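Local coordinates for endo-beta-mannanase (Opitutaceae bacterium TAV5, PDB 7BOB), which probably releases mannose from the non-reducing ends of beta-1,4-linked manno-oligosaccharides or mannans, as a homotrimeric glycoside hydrolase family 5 exo-beta-1,4-mannosidase, at residues G254-F266 and H294-C306. Numbering follows the deposited sequence.
Sequences GLADPLTRSLLPF and HTDAYLRAILPAC
Arg261 lies as a knob among Ala297, Tyr298, Ala301 and Ile302, where helix 258-266 runs nearly parallel to helix 294-306, their axes 8.7 Å apart and crossing at -25°. Its chain is extended from CG to NE and slides past Tyr298 in the opposite direction, CG 3.8 Å from Tyr298 CD1. At its end the guanidinium is turned steeply against the phenol ring, with Ala297 O over one face and Ala256 O over the other, both toward the rim. In its own plane, NE gives an almost straight bond to Leu255 O (2.9 Å), while NH2 reaches a water that donates to His294 O. Leu255 CD2 makes a CH-pi contact over one face of the Tyr298 ring (3.9 Å to the centroid), and Ile302 CG2 of Tyr298's own helix lies over the rim of the other. With CG anti to the backbone N (chi1 171°), Tyr298 sends its hydroxyl to a second water, shared with Thr260 O and Leu264 N. Farther along, Pro265 CG packs on Ala305 CB at 3.5 Å, and Leu264 CG meets Cys306 SG. Were Arg261 cut back to an alanine, Leu255 O would probably lose the NE donor, and Tyr298 the cover on its flank. In these neighbouring outer helices of the family 5 (beta/alpha)8 barrel, Leu255 O and water hold the guanidinium in plane, its charge probably eased by backbone oxygens, so aliphatic packing and water bridges together join them.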
loop_
_atom_site.group_PDB
_atom_site.type_symbol
_atom_site.label_atom_id
_atom_site.label_comp_id
_atom_site.label_asym_id
_atom_site.label_seq_id
_atom_site.Cartn_x
_atom_site.Cartn_y
_atom_site.Cartn_z
ATOM N N GLY A 254 -1.064 27.120 9.013
ATOM C CA GLY A 254 -0.285 27.516 10.174
ATOM C C GLY A 254 -0.985 28.427 11.161
ATOM O O GLY A 254 -2.216 28.471 11.226
ATOM N N LEU A 255 -0.191 29.165 11.937
ATOM C CA LEU A 255 -0.714 29.853 13.114
ATOM C C LEU A 255 -1.792 30.872 12.746
ATOM O O LEU A 255 -2.795 31.009 13.457
ATOM C CB LEU A 255 0.424 30.532 13.854
ATOM C CG LEU A 255 1.405 29.553 14.478
ATOM C CD1 LEU A 255 2.711 30.254 14.804
ATOM C CD2 LEU A 255 0.786 28.903 15.699
ATOM N N ALA A 256 -1.617 31.574 11.626
ATOM C CA ALA A 256 -2.577 32.602 11.211
ATOM C C ALA A 256 -3.773 32.045 10.444
ATOM O O ALA A 256 -4.718 32.800 10.181
ATOM C CB ALA A 256 -1.882 33.659 10.343
ATOM N N ASP A 257 -3.761 30.756 10.071
ATOM C CA ASP A 257 -4.827 30.200 9.237
ATOM C C ASP A 257 -6.051 29.863 10.079
ATOM O O ASP A 257 -5.938 29.089 11.035
ATOM C CB ASP A 257 -4.326 28.946 8.512
ATOM C CG ASP A 257 -5.377 28.326 7.584
ATOM O OD1 ASP A 257 -6.472 28.909 7.384
ATOM O OD2 ASP A 257 -5.109 27.232 7.061
ATOM N N PRO A 258 -7.224 30.405 9.760
ATOM C CA PRO A 258 -8.462 29.950 10.429
ATOM C C PRO A 258 -8.728 28.435 10.341
ATOM O O PRO A 258 -9.327 27.873 11.271
ATOM C CB PRO A 258 -9.561 30.741 9.698
ATOM C CG PRO A 258 -8.860 31.939 9.123
ATOM C CD PRO A 258 -7.447 31.541 8.843
ATOM N N LEU A 259 -8.365 27.763 9.236
ATOM C CA LEU A 259 -8.483 26.296 9.194
ATOM C C LEU A 259 -7.648 25.649 10.297
ATOM O O LEU A 259 -8.169 24.894 11.124
ATOM C CB LEU A 259 -8.070 25.738 7.820
ATOM C CG LEU A 259 -8.224 24.211 7.544
ATOM C CD1 LEU A 259 -7.076 23.359 8.135
ATOM C CD2 LEU A 259 -9.549 23.649 8.043
ATOM N N THR A 260 -6.344 25.931 10.314
ATOM C CA THR A 260 -5.480 25.406 11.364
ATOM C C THR A 260 -6.051 25.711 12.751
ATOM O O THR A 260 -6.138 24.818 13.605
ATOM C CB THR A 260 -4.070 25.991 11.246
ATOM O OG1 THR A 260 -3.505 25.679 9.968
ATOM C CG2 THR A 260 -3.156 25.443 12.355
ATOM N N ARG A 261 -6.473 26.966 12.976
ATOM C CA ARG A 261 -7.040 27.345 14.276
ATOM C C ARG A 261 -8.316 26.583 14.595
ATOM O O ARG A 261 -8.638 26.409 15.769
ATOM C CB ARG A 261 -7.352 28.846 14.347
ATOM C CG ARG A 261 -6.132 29.744 14.254
ATOM C CD ARG A 261 -6.546 31.175 13.969
ATOM N NE ARG A 261 -5.413 32.095 14.020
ATOM C CZ ARG A 261 -5.516 33.406 14.234
ATOM N NH1 ARG A 261 -6.714 33.966 14.408
ATOM N NH2 ARG A 261 -4.418 34.155 14.259
ATOM N N SER A 262 -9.047 26.108 13.594
ATOM C CA SER A 262 -10.257 25.384 13.954
ATOM C C SER A 262 -10.005 23.917 14.324
ATOM O O SER A 262 -10.936 23.243 14.778
ATOM C CB SER A 262 -11.257 25.460 12.806
ATOM O OG SER A 262 -10.817 24.653 11.713
ATOM N N LEU A 263 -8.787 23.402 14.148
ATOM C CA LEU A 263 -8.568 21.963 14.313
ATOM C C LEU A 263 -8.762 21.524 15.762
ATOM O O LEU A 263 -9.569 20.633 16.061
ATOM C CB LEU A 263 -7.163 21.596 13.839
ATOM C CG LEU A 263 -6.924 21.738 12.342
ATOM C CD1 LEU A 263 -5.411 21.755 12.087
ATOM C CD2 LEU A 263 -7.604 20.582 11.615
ATOM N N LEU A 264 -8.016 22.129 16.679
ATOM C CA LEU A 264 -8.091 21.690 18.074
ATOM C C LEU A 264 -9.498 21.861 18.654
ATOM O O LEU A 264 -10.029 20.886 19.219
ATOM C CB LEU A 264 -6.998 22.414 18.865
ATOM C CG LEU A 264 -6.579 21.917 20.247
ATOM C CD1 LEU A 264 -6.360 20.428 20.223
ATOM C CD2 LEU A 264 -5.310 22.649 20.715
ATOM N N PRO A 265 -10.193 22.995 18.479
ATOM C CA PRO A 265 -11.590 23.053 18.960
ATOM C C PRO A 265 -12.479 21.998 18.339
ATOM O O PRO A 265 -13.372 21.469 19.015
ATOM C CB PRO A 265 -12.051 24.467 18.565
ATOM C CG PRO A 265 -10.787 25.251 18.457
ATOM C CD PRO A 265 -9.759 24.290 17.923
ATOM N N PHE A 266 -12.264 21.678 17.062
ATOM C CA PHE A 266 -13.042 20.617 16.433
ATOM C C PHE A 266 -12.788 19.273 17.105
ATOM O O PHE A 266 -13.733 18.525 17.391
ATOM C CB PHE A 266 -12.725 20.546 14.944
ATOM C CG PHE A 266 -13.182 19.277 14.303
ATOM C CD1 PHE A 266 -14.505 19.134 13.873
ATOM C CD2 PHE A 266 -12.302 18.208 14.142
ATOM C CE1 PHE A 266 -14.932 17.943 13.285
ATOM C CE2 PHE A 266 -12.725 17.013 13.539
ATOM C CZ PHE A 266 -14.043 16.887 13.112
ATOM N N HIS A 294 2.551 35.834 15.766
ATOM C CA HIS A 294 1.628 34.820 15.258
ATOM C C HIS A 294 1.208 33.825 16.334
ATOM O O HIS A 294 0.040 33.416 16.373
ATOM C CB HIS A 294 2.255 34.108 14.065
ATOM C CG HIS A 294 2.784 35.058 13.041
ATOM N ND1 HIS A 294 1.965 35.916 12.335
ATOM C CD2 HIS A 294 4.049 35.319 12.635
ATOM C CE1 HIS A 294 2.703 36.646 11.518
ATOM N NE2 HIS A 294 3.971 36.306 11.681
ATOM N N THR A 295 2.135 33.417 17.212
ATOM C CA THR A 295 1.749 32.495 18.271
ATOM C C THR A 295 0.778 33.161 19.236
ATOM O O THR A 295 -0.159 32.525 19.741
ATOM C CB THR A 295 2.998 31.980 18.998
ATOM O OG1 THR A 295 3.735 33.075 19.567
ATOM C CG2 THR A 295 3.900 31.218 17.996
ATOM N N ASP A 296 0.960 34.459 19.464
ATOM C CA ASP A 296 0.065 35.202 20.349
ATOM C C ASP A 296 -1.360 35.242 19.788
ATOM O O ASP A 296 -2.333 34.940 20.495
ATOM C CB ASP A 296 0.658 36.599 20.563
ATOM C CG ASP A 296 -0.294 37.561 21.183
ATOM O OD1 ASP A 296 -0.742 37.327 22.317
ATOM O OD2 ASP A 296 -0.581 38.569 20.527
ATOM N N ALA A 297 -1.496 35.567 18.500
ATOM C CA ALA A 297 -2.827 35.591 17.887
ATOM C C ALA A 297 -3.436 34.194 17.831
ATOM O O ALA A 297 -4.647 34.028 18.047
ATOM C CB ALA A 297 -2.758 36.193 16.481
ATOM N N TYR A 298 -2.607 33.171 17.560
ATOM C CA TYR A 298 -3.109 31.802 17.531
ATOM C C TYR A 298 -3.697 31.411 18.877
ATOM O O TYR A 298 -4.803 30.855 18.953
ATOM C CB TYR A 298 -1.980 30.842 17.134
ATOM C CG TYR A 298 -2.328 29.378 17.267
ATOM C CD1 TYR A 298 -3.047 28.722 16.269
ATOM C CD2 TYR A 298 -1.913 28.641 18.373
ATOM C CE1 TYR A 298 -3.362 27.377 16.374
ATOM C CE2 TYR A 298 -2.206 27.277 18.484
ATOM C CZ TYR A 298 -2.934 26.656 17.487
ATOM O OH TYR A 298 -3.243 25.318 17.600
ATOM N N LEU A 299 -2.962 31.691 19.955
ATOM C CA LEU A 299 -3.434 31.300 21.273
ATOM C C LEU A 299 -4.714 32.036 21.625
ATOM O O LEU A 299 -5.647 31.432 22.175
ATOM C CB LEU A 299 -2.350 31.550 22.319
ATOM C CG LEU A 299 -1.113 30.652 22.167
ATOM C CD1 LEU A 299 -0.065 31.011 23.194
ATOM C CD2 LEU A 299 -1.470 29.174 22.258
ATOM N N ARG A 300 -4.799 33.329 21.271
ATOM C CA ARG A 300 -6.008 34.087 21.576
ATOM C C ARG A 300 -7.214 33.559 20.820
ATOM O O ARG A 300 -8.350 33.829 21.229
ATOM C CB ARG A 300 -5.803 35.588 21.286
ATOM C CG ARG A 300 -5.011 36.248 22.430
ATOM C CD ARG A 300 -4.185 37.448 21.980
ATOM N NE ARG A 300 -3.348 37.914 23.083
ATOM C CZ ARG A 300 -3.816 38.538 24.169
ATOM N NH1 ARG A 300 -5.112 38.783 24.287
ATOM N NH2 ARG A 300 -2.991 38.906 25.144
ATOM N N ALA A 301 -7.005 32.816 19.729
ATOM C CA ALA A 301 -8.146 32.187 19.083
ATOM C C ALA A 301 -8.449 30.807 19.677
ATOM O O ALA A 301 -9.591 30.521 20.054
ATOM C CB ALA A 301 -7.905 32.084 17.570
ATOM N N ILE A 302 -7.447 29.938 19.790
ATOM C CA ILE A 302 -7.793 28.543 20.043
ATOM C C ILE A 302 -8.209 28.292 21.487
ATOM O O ILE A 302 -9.055 27.426 21.735
ATOM C CB ILE A 302 -6.640 27.616 19.635
ATOM C CG1 ILE A 302 -5.395 27.941 20.442
ATOM C CG2 ILE A 302 -6.394 27.707 18.118
ATOM C CD1 ILE A 302 -4.771 26.708 21.050
ATOM N N LEU A 303 -7.646 29.034 22.461
ATOM C CA LEU A 303 -7.978 28.753 23.859
ATOM C C LEU A 303 -9.431 29.084 24.184
ATOM O O LEU A 303 -10.122 28.220 24.752
ATOM C CB LEU A 303 -6.998 29.476 24.787
ATOM C CG LEU A 303 -5.573 28.927 24.685
ATOM C CD1 LEU A 303 -4.623 29.749 25.567
ATOM C CD2 LEU A 303 -5.546 27.437 25.070
ATOM N N PRO A 304 -9.965 30.281 23.872
ATOM C CA PRO A 304 -11.410 30.484 24.112
ATOM C C PRO A 304 -12.278 29.519 23.307
ATOM O O PRO A 304 -13.279 29.010 23.832
ATOM C CB PRO A 304 -11.641 31.955 23.712
ATOM C CG PRO A 304 -10.280 32.597 23.734
ATOM C CD PRO A 304 -9.314 31.498 23.345
ATOM N N ALA A 305 -11.906 29.220 22.058
ATOM C CA ALA A 305 -12.675 28.241 21.294
ATOM C C ALA A 305 -12.629 26.860 21.949
ATOM O O ALA A 305 -13.655 26.174 22.051
ATOM C CB ALA A 305 -12.169 28.182 19.852
ATOM N N CYS A 306 -11.455 26.434 22.422
ATOM C CA CYS A 306 -11.413 25.176 23.162
ATOM C C CYS A 306 -12.288 25.226 24.397
ATOM O O CYS A 306 -12.948 24.235 24.733
ATOM C CB CYS A 306 -9.981 24.810 23.526
ATOM S SG CYS A 306 -9.157 24.202 22.042
HETATM O O HOH W 1 -5.576 23.907 16.192
HETATM O O HOH W 2 -1.546 33.951 14.121
#